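PDB 6CPU: phosphodiesterase, which is a mainly helical protein of the 3'5'-cyclic nucleotide phosphodiesterase family, within the HD_PDEase clan, and holds a zinc and a magnesium ion. Local coordinates for residues S384-N388 and K389-I393; I393-P396 and D397-T400; I337-L340 and G341-A345; Y187-M190 and I191-N195. One frame throughout, in Å; residues are numbered along the deposited sequence.

Contact 1: residues S384-N388 and K389-I393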
# COMPACT_ATOMS: atom_id res chain seq x y z
N SER A 384 3.36 0.86 -12.66
CA SER A 384 4.53 1.58 -13.14
C SER A 384 5.36 2.06 -11.95
O SER A 384 6.59 1.88 -11.92
CB SER A 384 4.10 2.73 -14.04
OG SER A 384 5.25 3.32 -14.63
N LEU A 385 4.71 2.66 -10.97
CA LEU A 385 5.39 3.04 -9.73
C LEU A 385 6.02 1.88 -8.99
O LEU A 385 7.16 1.96 -8.56
CB LEU A 385 4.45 3.76 -8.76
CG LEU A 385 4.61 5.27 -8.76
CD1 LEU A 385 4.24 5.85 -10.10
CD2 LEU A 385 3.80 5.90 -7.63
N PHE A 386 5.27 0.81 -8.77
CA PHE A 386 5.80 -0.27 -7.95
C PHE A 386 7.04 -0.89 -8.57
O PHE A 386 8.04 -1.14 -7.88
CB PHE A 386 4.74 -1.33 -7.69
CG PHE A 386 5.15 -2.37 -6.70
CD1 PHE A 386 5.64 -2.02 -5.44
CD2 PHE A 386 5.02 -3.71 -7.01
CE1 PHE A 386 6.00 -3.01 -4.52
CE2 PHE A 386 5.38 -4.69 -6.10
CZ PHE A 386 5.86 -4.34 -4.86
N ILE A 387 7.02 -1.09 -9.88
CA ILE A 387 8.18 -1.66 -10.56
C ILE A 387 9.32 -0.65 -10.62
O ILE A 387 10.44 -0.97 -10.25
CB ILE A 387 7.86 -2.15 -11.99
CG1 ILE A 387 6.75 -3.21 -11.99
CG2 ILE A 387 9.15 -2.65 -12.67
CD1 ILE A 387 7.00 -4.42 -11.11
N ASN A 388 9.04 0.57 -11.07
CA ASN A 388 10.12 1.48 -11.44
C ASN A 388 10.65 2.31 -10.28
O ASN A 388 11.82 2.70 -10.29
CB ASN A 388 9.68 2.39 -12.56
CG ASN A 388 9.29 1.60 -13.80
OD1 ASN A 388 10.00 0.71 -14.23
ND2 ASN A 388 8.16 1.94 -14.37
N LYS A 389 9.80 2.59 -9.29
CA LYS A 389 10.27 3.30 -8.10
C LYS A 389 10.75 2.33 -7.03
O LYS A 389 11.84 2.51 -6.50
CB LYS A 389 9.18 4.22 -7.53
CG LYS A 389 9.57 4.91 -6.23
CD LYS A 389 8.54 5.95 -5.83
CE LYS A 389 8.78 6.49 -4.42
NZ LYS A 389 10.09 7.16 -4.28
N VAL A 390 9.93 1.34 -6.68
CA VAL A 390 10.23 0.49 -5.53
C VAL A 390 11.16 -0.68 -5.88
O VAL A 390 12.29 -0.73 -5.40
CB VAL A 390 8.93 -0.01 -4.85
CG1 VAL A 390 9.27 -0.94 -3.70
CG2 VAL A 390 8.11 1.16 -4.36
N LEU A 391 10.71 -1.60 -6.72
CA LEU A 391 11.45 -2.86 -6.93
C LEU A 391 12.74 -2.67 -7.72
O LEU A 391 13.73 -3.34 -7.42
CB LEU A 391 10.57 -3.93 -7.57
CG LEU A 391 9.33 -4.40 -6.77
CD1 LEU A 391 8.51 -5.36 -7.60
CD2 LEU A 391 9.74 -5.04 -5.45
N ARG A 392 12.75 -1.77 -8.71
CA ARG A 392 13.97 -1.53 -9.51
C ARG A 392 15.14 -1.08 -8.64
O ARG A 392 16.29 -1.41 -8.93
CB ARG A 392 13.70 -0.50 -10.62
CG ARG A 392 14.90 -0.18 -11.52
CD ARG A 392 15.32 -1.41 -12.33
NE ARG A 392 16.58 -1.20 -13.04
CZ ARG A 392 17.81 -1.39 -12.54
NH1 ARG A 392 18.01 -1.76 -11.28
NH2 ARG A 392 18.86 -1.18 -13.33
N ILE A 393 14.83 -0.30 -7.60
CA ILE A 393 15.83 0.19 -6.65
C ILE A 393 16.06 -0.79 -5.49
O ILE A 393 17.20 -1.11 -5.16
CB ILE A 393 15.43 1.58 -6.10
CG1 ILE A 393 15.23 2.58 -7.24
CG2 ILE A 393 16.42 2.09 -5.06
CD1 ILE A 393 16.37 2.66 -8.24
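L391 N gives its hydrogen to F386 O at 2.9 Å, five residues back. The bond is nearly straight, 169° at the hydrogen. R392 N reaches I387 O, again five residues back, at 2.9 Å. K389 N, just before them, keeps the alpha-helical spacing and bonds to L385 O at 2.8 Å, four residues back. V390 N sits at the change of spacing. It makes two weak bonds, to L385 O at 3.4 Å and to F386 O at 3.3 Å. The backbone is thus still bonded, but it is wider here than in an alpha helix.

In this widened turn F386 and L391 meet. CG of F386 stands anti to its own N (chi1 -172°), which swings the ring along the helix to where L391 lies. L391 CG lies over one face of the F386 ring, 4.1 Å from the centroid, as a CH-pi contact. L391 CD1 comes to 3.5 Å from F386 CE2. V390 CB meets F386 at CD1, obliquely to the ring. I387 CD1 touches the same L391 methyl.

Farther out, F386, I387 and L391 pack on helix 411-421. K389 makes a cation-pi contact with F93, and N388 O accepts a hydrogen bond from R175. The i to i+5 bonds mark this as a pi-type bulge in helix 377-394, within the helical phosphodiesterase fold.

Contact 2: residues I393-P396 and D397-T400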
# COMPACT_ATOMS: atom_id res chain seq x y z
N ILE A 393 14.83 -0.30 -7.60
CA ILE A 393 15.83 0.19 -6.65
C ILE A 393 16.06 -0.79 -5.49
O ILE A 393 17.20 -1.11 -5.16
CB ILE A 393 15.43 1.58 -6.10
CG1 ILE A 393 15.23 2.58 -7.24
CG2 ILE A 393 16.42 2.09 -5.06
CD1 ILE A 393 16.37 2.66 -8.24
N CYS A 394 14.99 -1.28 -4.88
CA CYS A 394 15.08 -2.10 -3.67
C CYS A 394 15.35 -3.59 -3.89
O CYS A 394 15.94 -4.23 -3.02
CB CYS A 394 13.81 -1.98 -2.85
SG CYS A 394 13.55 -0.32 -2.24
N TRP A 395 14.91 -4.14 -5.01
CA TRP A 395 14.93 -5.59 -5.24
C TRP A 395 15.06 -5.92 -6.74
O TRP A 395 14.29 -6.72 -7.28
CB TRP A 395 13.64 -6.20 -4.65
CG TRP A 395 13.76 -7.61 -4.16
CD1 TRP A 395 14.79 -8.49 -4.40
CD2 TRP A 395 12.80 -8.32 -3.38
NE1 TRP A 395 14.52 -9.70 -3.80
CE2 TRP A 395 13.30 -9.62 -3.17
CE3 TRP A 395 11.56 -7.98 -2.83
CZ2 TRP A 395 12.60 -10.59 -2.44
CZ3 TRP A 395 10.86 -8.94 -2.10
CH2 TRP A 395 11.38 -10.23 -1.91
N PRO A 396 16.05 -5.31 -7.42
CA PRO A 396 16.17 -5.49 -8.87
C PRO A 396 16.35 -6.95 -9.31
O PRO A 396 15.86 -7.34 -10.37
CB PRO A 396 17.40 -4.66 -9.24
CG PRO A 396 18.15 -4.46 -7.97
CD PRO A 396 17.11 -4.43 -6.89
N ASP A 397 17.02 -7.75 -8.48
CA ASP A 397 17.22 -9.16 -8.83
C ASP A 397 15.93 -9.99 -8.75
O ASP A 397 15.86 -11.05 -9.38
CB ASP A 397 18.35 -9.77 -7.99
CG ASP A 397 19.73 -9.19 -8.34
OD1 ASP A 397 19.86 -8.41 -9.32
OD2 ASP A 397 20.69 -9.53 -7.63
N LEU A 398 14.90 -9.55 -8.02
CA LEU A 398 13.61 -10.23 -8.10
C LEU A 398 12.96 -10.02 -9.48
O LEU A 398 12.33 -10.93 -10.01
CB LEU A 398 12.64 -9.79 -6.98
CG LEU A 398 11.21 -10.36 -7.02
CD1 LEU A 398 11.18 -11.85 -6.70
CD2 LEU A 398 10.27 -9.62 -6.09
N LEU A 399 13.11 -8.82 -10.05
CA LEU A 399 12.46 -8.48 -11.32
C LEU A 399 12.95 -9.33 -12.49
O LEU A 399 12.17 -9.64 -13.39
CB LEU A 399 12.65 -7.00 -11.65
CG LEU A 399 11.95 -6.02 -10.70
CD1 LEU A 399 12.28 -4.58 -11.09
CD2 LEU A 399 10.44 -6.26 -10.67
N THR A 400 14.23 -9.69 -12.47
CA THR A 400 14.85 -10.46 -13.56
C THR A 400 14.78 -11.98 -13.39
O THR A 400 15.14 -12.72 -14.30
CB THR A 400 16.33 -10.05 -13.74
OG1 THR A 400 17.01 -10.17 -12.50
CG2 THR A 400 16.45 -8.62 -14.25
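L398 lies across one face of the W395 indole, where helix 377-394 gives way to the short helix 396-400. This is a helix-to-helix turn in which W395 has two roles. It is the first residue to leave the helical backbone of 377-394, and it is the N-cap of the next helix.

L398 CB sits above the five-membered ring of W395, 3.6 Å from its centroid and 8° off the normal, a CH-pi contact. The ring atom closest to L398 CB is W395 CD1, at 3.6 Å. Farther along the same side chain, L398 CD2 comes to 3.9 Å from W395 CE3, over the benzene part of the indole. CG of L398 is anti to its N (chi1 175°), which carries the branch along the indole. The leucine therefore covers both rings with different atoms.

A backbone bond joins the same pair. L398 N bonds to W395 O at 3.0 Å, three residues apart. The donor stands well above the carbonyl plane, 52° out of it. P396 follows the cap as the first helical residue, and L399 N makes a weak bond to P396 O.

Around the turn, W395 meets F259 edge-to-face. L399 turns back onto I387 and L391 of the preceding helix. At the far end, T400 OG1 makes a weak hydrogen bond to D397 O, at 3.4 Å.

Contact 3: residues I337-L340 and G341-A345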
# COMPACT_ATOMS: atom_id res chain seq x y z
N ILE A 337 8.52 -19.47 -6.21
CA ILE A 337 8.85 -18.14 -6.73
C ILE A 337 7.62 -17.40 -7.24
O ILE A 337 7.50 -16.19 -7.05
CB ILE A 337 10.00 -18.15 -7.77
CG1 ILE A 337 10.53 -16.72 -7.96
CG2 ILE A 337 9.55 -18.75 -9.09
CD1 ILE A 337 11.88 -16.67 -8.64
N GLN A 338 6.69 -18.12 -7.87
CA GLN A 338 5.41 -17.55 -8.29
C GLN A 338 4.56 -17.14 -7.09
O GLN A 338 3.83 -16.15 -7.15
CB GLN A 338 4.62 -18.56 -9.12
CG GLN A 338 5.27 -18.91 -10.45
CD GLN A 338 4.87 -20.29 -10.95
OE1 GLN A 338 3.85 -20.85 -10.52
NE2 GLN A 338 5.67 -20.85 -11.84
N THR A 339 4.63 -17.92 -6.02
CA THR A 339 3.94 -17.59 -4.78
C THR A 339 4.50 -16.28 -4.20
O THR A 339 3.75 -15.41 -3.78
CB THR A 339 4.08 -18.74 -3.75
OG1 THR A 339 3.48 -19.93 -4.28
CG2 THR A 339 3.41 -18.39 -2.44
N LEU A 340 5.83 -16.16 -4.19
CA LEU A 340 6.50 -14.93 -3.73
C LEU A 340 6.11 -13.74 -4.61
O LEU A 340 5.81 -12.66 -4.11
CB LEU A 340 8.02 -15.09 -3.71
CG LEU A 340 8.83 -13.86 -3.26
CD1 LEU A 340 8.45 -13.43 -1.86
CD2 LEU A 340 10.33 -14.13 -3.34
N GLY A 341 6.10 -13.96 -5.93
CA GLY A 341 5.68 -12.93 -6.88
C GLY A 341 4.27 -12.43 -6.66
O GLY A 341 4.00 -11.24 -6.78
N LEU A 342 3.36 -13.35 -6.31
CA LEU A 342 1.98 -12.99 -6.03
C LEU A 342 1.91 -12.14 -4.77
O LEU A 342 1.21 -11.12 -4.73
CB LEU A 342 1.11 -14.24 -5.84
CG LEU A 342 -0.38 -14.19 -6.18
CD1 LEU A 342 -1.16 -15.13 -5.28
CD2 LEU A 342 -1.01 -12.81 -6.12
N LEU A 343 2.64 -12.56 -3.74
CA LEU A 343 2.66 -11.83 -2.47
C LEU A 343 3.25 -10.43 -2.64
O LEU A 343 2.69 -9.47 -2.13
CB LEU A 343 3.46 -12.60 -1.43
CG LEU A 343 2.78 -13.91 -1.01
CD1 LEU A 343 3.75 -14.78 -0.24
CD2 LEU A 343 1.52 -13.63 -0.22
N VAL A 344 4.38 -10.33 -3.35
CA VAL A 344 4.98 -9.03 -3.66
C VAL A 344 4.00 -8.14 -4.46
O VAL A 344 3.83 -6.97 -4.14
CB VAL A 344 6.37 -9.18 -4.33
CG1 VAL A 344 6.88 -7.85 -4.86
CG2 VAL A 344 7.38 -9.73 -3.33
N ALA A 345 3.32 -8.70 -5.46
CA ALA A 345 2.31 -7.92 -6.20
C ALA A 345 1.17 -7.44 -5.33
O ALA A 345 0.74 -6.30 -5.47
CB ALA A 345 1.77 -8.72 -7.38
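V344 N bonds to L340 O at 2.8 Å, with 172° at the hydrogen. It belongs to a run of four successive backbone bonds, each from a residue to the one four places back. G341 N reaches I337 O at 2.9 Å. L342 N bonds to Q338 O at 3.0 Å, and L343 N to T339 O at 3.1 Å.

Apolar contact between the side chains is slight. L340 CD1 and V344 CG2 meet at 4.1 Å, one turn apart, and the side chains cross at a slant. V344 CG2 is set beside its own N, anti to the carbonyl carbon. There V344 CG2 is also 3.4 Å from L340 O. L343 CG lies over the preceding turn, 3.3 Å from T339 O. G341 has only its backbone to offer between these turns.

The polar side chains find their partners outside this turn. T339 OG1 hydrogen-bonds to N335 O. Q338 NE2 hydrogen-bonds to I403 O, tying the start of the helix to a loop.

The larger residues face different neighbours. L340 and L343 pack on helix 227-242, and L343 also on helix 276-292. L342 meets helices 446-462 and 276-292. Regular alpha-helical bonding with leucines on several sides fits a buried helix of an all-helical core. Helix 336-348 is such a helix of the phosphodiesterase domain, ending just before the zinc ligands H349 and D350.

Contact 4: residues Y187-M190 and I191-N195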
# COMPACT_ATOMS: atom_id res chain seq x y z
N TYR A 187 20.37 3.40 -1.14
CA TYR A 187 19.49 2.44 -0.47
C TYR A 187 20.32 1.48 0.39
O TYR A 187 20.04 1.27 1.57
CB TYR A 187 18.69 1.67 -1.50
CG TYR A 187 17.84 0.56 -0.94
CD1 TYR A 187 16.82 0.83 -0.03
CD2 TYR A 187 18.03 -0.75 -1.34
CE1 TYR A 187 16.04 -0.19 0.48
CE2 TYR A 187 17.25 -1.77 -0.83
CZ TYR A 187 16.26 -1.48 0.08
OH TYR A 187 15.49 -2.51 0.57
N ARG A 188 21.39 0.95 -0.20
CA ARG A 188 22.24 -0.01 0.50
C ARG A 188 22.98 0.63 1.68
O ARG A 188 23.18 0.00 2.71
CB ARG A 188 23.20 -0.68 -0.48
CG ARG A 188 22.51 -1.51 -1.55
CD ARG A 188 21.94 -2.81 -0.98
NE ARG A 188 20.87 -3.37 -1.81
CZ ARG A 188 20.15 -4.44 -1.49
NH1 ARG A 188 20.38 -5.09 -0.36
NH2 ARG A 188 19.19 -4.87 -2.30
N LEU A 189 23.34 1.90 1.53
CA LEU A 189 23.97 2.67 2.60
C LEU A 189 23.03 2.78 3.80
O LEU A 189 23.44 2.59 4.94
CB LEU A 189 24.36 4.07 2.10
CG LEU A 189 25.70 4.67 2.46
CD1 LEU A 189 26.86 3.71 2.14
CD2 LEU A 189 25.87 5.97 1.70
N MET A 190 21.76 3.06 3.54
CA MET A 190 20.79 3.13 4.63
C MET A 190 20.62 1.79 5.35
O MET A 190 20.49 1.77 6.56
CB MET A 190 19.44 3.64 4.14
CG MET A 190 19.48 5.11 3.82
SD MET A 190 17.86 5.80 3.40
CE MET A 190 17.62 5.10 1.76
N ILE A 191 20.64 0.69 4.61
CA ILE A 191 20.53 -0.65 5.21
C ILE A 191 21.72 -0.90 6.12
O ILE A 191 21.58 -1.47 7.21
CB ILE A 191 20.44 -1.74 4.13
CG1 ILE A 191 19.06 -1.67 3.45
CG2 ILE A 191 20.67 -3.12 4.72
CD1 ILE A 191 18.99 -2.35 2.11
N GLU A 192 22.88 -0.43 5.68
CA GLU A 192 24.14 -0.60 6.40
C GLU A 192 24.16 0.19 7.70
O GLU A 192 24.63 -0.31 8.74
CB GLU A 192 25.29 -0.17 5.50
CG GLU A 192 26.65 -0.73 5.88
CD GLU A 192 27.77 -0.16 5.04
OE1 GLU A 192 28.88 0.02 5.57
OE2 GLU A 192 27.55 0.12 3.84
N GLU A 193 23.64 1.42 7.67
CA GLU A 193 23.72 2.32 8.83
C GLU A 193 22.47 2.45 9.70
O GLU A 193 22.58 2.81 10.87
CB GLU A 193 24.14 3.71 8.37
CG GLU A 193 25.52 3.72 7.73
CD GLU A 193 26.07 5.12 7.56
OE1 GLU A 193 25.88 5.97 8.45
OE2 GLU A 193 26.71 5.37 6.52
N ILE A 194 21.29 2.19 9.15
CA ILE A 194 20.06 2.34 9.93
C ILE A 194 19.57 0.99 10.41
O ILE A 194 19.53 0.03 9.64
CB ILE A 194 18.95 3.03 9.11
CG1 ILE A 194 19.41 4.45 8.78
CG2 ILE A 194 17.63 3.03 9.88
CD1 ILE A 194 18.50 5.21 7.85
N ASN A 195 19.19 0.92 11.69
CA ASN A 195 18.60 -0.27 12.29
C ASN A 195 17.08 -0.11 12.26
O ASN A 195 16.48 0.49 13.15
CB ASN A 195 19.11 -0.46 13.72
CG ASN A 195 18.94 -1.89 14.22
OD1 ASN A 195 18.83 -2.82 13.42
ND2 ASN A 195 18.93 -2.06 15.53
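Y187 and I191 meet one turn apart near the end of helix 177-193. I191 CD1 lies over one face of the Y187 ring, 3.7 Å from the centroid and 24° off the normal. This is a CH-pi contact, offset toward CE2 and CZ. The Y187 CG is anti to its N (chi1 174°), and I191 extends its chain (chi2 161°) to set the methyl over the ring.

I191 CD1 also lies over one face of the R188 guanidinium, 3.9 Å from R188 NH1. A looser apolar contact joins M190 and I194, which run alongside each other, with M190 CB 4.1 Å from I194 CD1.

Backbone hydrogen bonds continue through the turn. I191 N reaches Y187 O at 3.2 Å. E192 N bonds to R188 O, and E193 N to L189 O. The last of the series is I194 N to M190 O, at 2.7 Å. I194 is already the first residue outside helical backbone angles, yet its N-H still closes the final turn.

R188 and E193 find partners in other parts of the chain. R188 NH1 forms a salt bridge with E255. The carboxylate of E193 takes hydrogen bonds from S77 and the backbone N of L79.

Y187 and I191 pack against helix 253-264. M190 and I194 lie on helix 25-34, and Y187 and M190 also touch F94 at the end of helix 84-94.

How the contacts relate
Contacts 1 and 2 are consecutive along the chain and share I393. Their centres are 9 Å apart, and L391 CD1 meets L399 CD2 at 3.7 Å. Contact 3 packs against both: F386 CE2 lies 3.4 Å from V344 O, and W395 CZ3 lies 3.8 Å from V344 CG2. V344 thus touches both contacts. Contact 4 meets contact 2, with Y187 CE2 3.5 Å from C394 O. It does not touch contact 3, the nearest atoms being about 11 Å apart. None of the four reaches the metals. The side chain of F386 is about 11 Å from the magnesium ion, and that of L342 about 12 Å from the zinc ion.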